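Local coordinates for 65 kDa virulence protein (Salmonella typhimurium, PDB 2GWL) that probably transfers ADP-ribose from NAD to an arginine of host actin, blocking filament assembly, and is represented by its ADP-ribosyltransferase domain bound to NADH, at residues L82-P87 with N119-N124. Residues are numbered along the deposited sequence; the frame is centred on the assembly and turned at random.
Sequences LKLDKP and NDTILN. With NAI (1,4-dihydronicotinamide adenine dinucleotide), chain B.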
loop_
_atom_site.group_PDB
_atom_site.type_symbol
_atom_site.label_atom_id
_atom_site.label_comp_id
_atom_site.label_asym_id
_atom_site.label_seq_id
_atom_site.Cartn_x
_atom_site.Cartn_y
_atom_site.Cartn_z
ATOM N N LEU A 82 -7.419 1.610 6.522
ATOM C CA LEU A 82 -8.072 1.960 5.223
ATOM C C LEU A 82 -9.384 2.635 5.551
ATOM O O LEU A 82 -10.062 2.309 6.551
ATOM C CB LEU A 82 -8.388 0.728 4.318
ATOM C CG LEU A 82 -7.313 -0.203 3.711
ATOM C CD1 LEU A 82 -7.947 -1.291 2.852
ATOM C CD2 LEU A 82 -6.257 0.532 2.893
ATOM N N LYS A 83 -9.812 3.535 4.674
ATOM C CA LYS A 83 -11.139 4.087 4.735
ATOM C C LYS A 83 -11.926 3.359 3.666
ATOM O O LYS A 83 -11.731 3.625 2.471
ATOM C CB LYS A 83 -11.113 5.561 4.406
ATOM C CG LYS A 83 -12.448 6.223 4.455
ATOM C CD LYS A 83 -12.320 7.728 4.141
ATOM C CE LYS A 83 -13.186 8.581 5.055
ATOM N NZ LYS A 83 -12.844 10.021 4.919
ATOM N N LEU A 84 -12.769 2.429 4.093
ATOM C CA LEU A 84 -13.576 1.635 3.160
ATOM C C LEU A 84 -15.078 1.934 3.155
ATOM O O LEU A 84 -15.811 1.418 2.319
ATOM C CB LEU A 84 -13.380 0.177 3.433
ATOM C CG LEU A 84 -12.043 -0.484 3.140
ATOM C CD1 LEU A 84 -12.178 -1.924 3.478
ATOM C CD2 LEU A 84 -11.536 -0.271 1.704
ATOM N N ASP A 85 -15.539 2.772 4.065
ATOM C CA ASP A 85 -16.956 3.037 4.156
ATOM C C ASP A 85 -17.384 4.241 3.325
ATOM O O ASP A 85 -18.478 4.723 3.509
ATOM C CB ASP A 85 -17.374 3.225 5.613
ATOM C CG ASP A 85 -17.292 1.928 6.415
ATOM O OD1 ASP A 85 -17.801 0.891 5.945
ATOM O OD2 ASP A 85 -16.760 1.950 7.525
ATOM N N LYS A 86 -16.557 4.697 2.394
ATOM C CA LYS A 86 -17.009 5.629 1.343
ATOM C C LYS A 86 -17.939 4.923 0.330
ATOM O O LYS A 86 -17.640 3.813 -0.105
ATOM C CB LYS A 86 -15.821 6.204 0.556
ATOM C CG LYS A 86 -14.507 6.472 1.326
ATOM C CD LYS A 86 -13.483 7.084 0.315
ATOM C CE LYS A 86 -12.037 7.106 0.825
ATOM N NZ LYS A 86 -11.030 7.020 -0.321
ATOM N N PRO A 87 -19.034 5.578 -0.100
ATOM C CA PRO A 87 -19.925 4.975 -1.107
ATOM C C PRO A 87 -19.216 4.468 -2.361
ATOM O O PRO A 87 -19.508 3.379 -2.841
ATOM C CB PRO A 87 -20.847 6.119 -1.462
ATOM C CG PRO A 87 -20.937 6.886 -0.174
ATOM C CD PRO A 87 -19.540 6.896 0.323
ATOM N N ASN A 119 -8.438 4.111 11.262
ATOM C CA ASN A 119 -9.377 4.478 10.194
ATOM C C ASN A 119 -10.602 3.550 10.343
ATOM O O ASN A 119 -10.580 2.713 11.268
ATOM C CB ASN A 119 -8.678 4.222 8.846
ATOM C CG ASN A 119 -9.134 5.142 7.803
ATOM O OD1 ASN A 119 -10.355 5.488 7.725
ATOM N ND2 ASN A 119 -8.160 5.638 7.000
ATOM N N ASP A 120 -11.628 3.647 9.478
ATOM C CA ASP A 120 -12.805 2.769 9.700
ATOM C C ASP A 120 -12.405 1.284 9.686
ATOM O O ASP A 120 -13.094 0.474 10.318
ATOM C CB ASP A 120 -14.051 3.032 8.799
ATOM C CG ASP A 120 -13.805 2.898 7.291
ATOM O OD1 ASP A 120 -13.332 1.831 6.837
ATOM O OD2 ASP A 120 -14.133 3.891 6.537
ATOM N N THR A 121 -11.371 0.944 8.924
ATOM C CA THR A 121 -10.886 -0.441 8.737
ATOM C C THR A 121 -9.428 -0.557 9.100
ATOM O O THR A 121 -8.534 0.139 8.501
ATOM C CB THR A 121 -11.072 -0.860 7.294
ATOM O OG1 THR A 121 -12.454 -0.702 6.982
ATOM C CG2 THR A 121 -10.621 -2.269 7.046
ATOM N N ILE A 122 -9.143 -1.450 10.037
ATOM C CA ILE A 122 -7.777 -1.836 10.378
ATOM C C ILE A 122 -7.483 -3.185 9.834
ATOM O O ILE A 122 -8.181 -4.179 10.126
ATOM C CB ILE A 122 -7.443 -1.859 11.904
ATOM C CG1 ILE A 122 -7.775 -0.562 12.648
ATOM C CG2 ILE A 122 -6.003 -2.261 12.104
ATOM C CD1 ILE A 122 -7.358 0.656 11.935
ATOM N N LEU A 123 -6.433 -3.250 8.995
ATOM C CA LEU A 123 -5.936 -4.514 8.445
ATOM C C LEU A 123 -4.807 -5.029 9.275
ATOM O O LEU A 123 -3.851 -4.302 9.579
ATOM C CB LEU A 123 -5.444 -4.334 6.967
ATOM C CG LEU A 123 -6.448 -3.669 6.038
ATOM C CD1 LEU A 123 -5.811 -3.653 4.634
ATOM C CD2 LEU A 123 -7.766 -4.423 5.960
ATOM N N ASN A 124 -4.941 -6.280 9.671
ATOM C CA ASN A 124 -3.984 -7.029 10.449
ATOM C C ASN A 124 -3.502 -8.079 9.506
ATOM O O ASN A 124 -4.235 -9.032 9.144
ATOM C CB ASN A 124 -4.679 -7.609 11.696
ATOM C CG ASN A 124 -3.772 -8.404 12.559
ATOM O OD1 ASN A 124 -2.687 -7.961 12.912
ATOM N ND2 ASN A 124 -4.258 -9.577 13.003
HETATM P PA NAI B . -3.051 4.257 -0.733
HETATM O O1A NAI B . -2.258 3.018 -0.617
HETATM O O2A NAI B . -2.999 4.855 -2.094
HETATM O O5B NAI B . -4.507 4.044 -0.053
HETATM C C5B NAI B . -5.608 4.201 -0.866
HETATM C C4B NAI B . -6.854 4.669 -0.146
HETATM O O4B NAI B . -7.593 4.665 -1.335
HETATM C C3B NAI B . -7.603 3.768 0.868
HETATM O O3B NAI B . -7.736 4.293 2.196
HETATM C C2B NAI B . -8.969 3.575 0.208
HETATM O O2B NAI B . -9.936 4.468 0.747
HETATM C C1B NAI B . -8.781 3.941 -1.269
HETATM N N9A NAI B . -8.738 2.789 -2.178
HETATM C C8A NAI B . -9.281 2.815 -3.438
HETATM N N7A NAI B . -9.141 1.601 -4.005
HETATM C C5A NAI B . -8.489 0.829 -3.101
HETATM C C6A NAI B . -8.103 -0.469 -3.204
HETATM N N6A NAI B . -8.532 -1.129 -4.294
HETATM N N1A NAI B . -7.445 -1.039 -2.146
HETATM C C2A NAI B . -7.181 -0.343 -0.985
HETATM N N3A NAI B . -7.573 0.967 -0.885
HETATM C C4A NAI B . -8.233 1.540 -1.934
HETATM O O3 NAI B . -2.460 5.323 0.328
HETATM P PN NAI B . -1.828 4.964 1.764
HETATM O O1N NAI B . -1.346 3.553 1.929
HETATM O O2N NAI B . -2.825 5.507 2.709
HETATM O O5D NAI B . -0.479 5.836 1.850
HETATM C C5D NAI B . -0.543 7.227 2.086
HETATM C C4D NAI B . 0.654 7.606 2.960
HETATM O O4D NAI B . 0.624 6.877 4.176
HETATM C C3D NAI B . 1.976 7.284 2.271
HETATM O O3D NAI B . 2.792 8.434 2.327
HETATM C C2D NAI B . 2.557 6.168 3.102
HETATM O O2D NAI B . 3.929 6.430 3.176
HETATM C C1D NAI B . 1.870 6.310 4.469
HETATM N N1N NAI B . 1.620 5.037 5.186
HETATM C C2N NAI B . 0.400 4.425 5.027
HETATM C C3N NAI B . 0.138 3.217 5.666
HETATM C C7N NAI B . -1.314 2.779 5.876
HETATM O O7N NAI B . -1.594 2.084 7.047
HETATM N N7N NAI B . -2.324 3.055 5.022
HETATM C C4N NAI B . 1.155 2.662 6.464
HETATM C C5N NAI B . 2.392 3.288 6.610
HETATM C C6N NAI B . 2.618 4.493 5.977
#
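Asp120 turns its carboxylate onto the backbone of Leu84 and Asp85, and the two oxygens are met differently. Asp120 OD1 takes Leu84 N on its syn lone pair at 2.9 Å, and the bond is nearly straight (169°). Asp85 N, by contrast, reaches Asp120 OD2 from above the carboxylate plane, at 3.1 Å. A chi1 of 59°, with CG between the backbone N and carbonyl carbon of Asp120, carries the carboxylate towards these two N-H groups. Asp120 OD1 has a second donor in Thr121 OG1, 2.7 Å away. Asp85 OD2 sits over the face of this carboxylate, 3.1 Å from Asp120 CG, the two planes 47° apart; that closeness of like charges is probably eased by Arg191, which forms a salt bridge with Asp85 OD1. Strand 77-82, outermost in the mixed sheet of the ADP-ribosyltransferase core, ends here beside strand 121-126: Leu82 and Thr121 are an antiparallel hydrogen-bonded pair, Leu82 N to Thr121 O being 2.7 Å. From the same strand end, Leu82 sends CD1 to Leu123 CD1 (3.6 Å), while its CD2 lies 4.0 Å from N3A of the NADH adenine. After Leu82 the chain runs along the adenosine ribose, whose O2B hydroxyl donates to Lys83 O (2.6 Å) and accepts from Lys86 NZ.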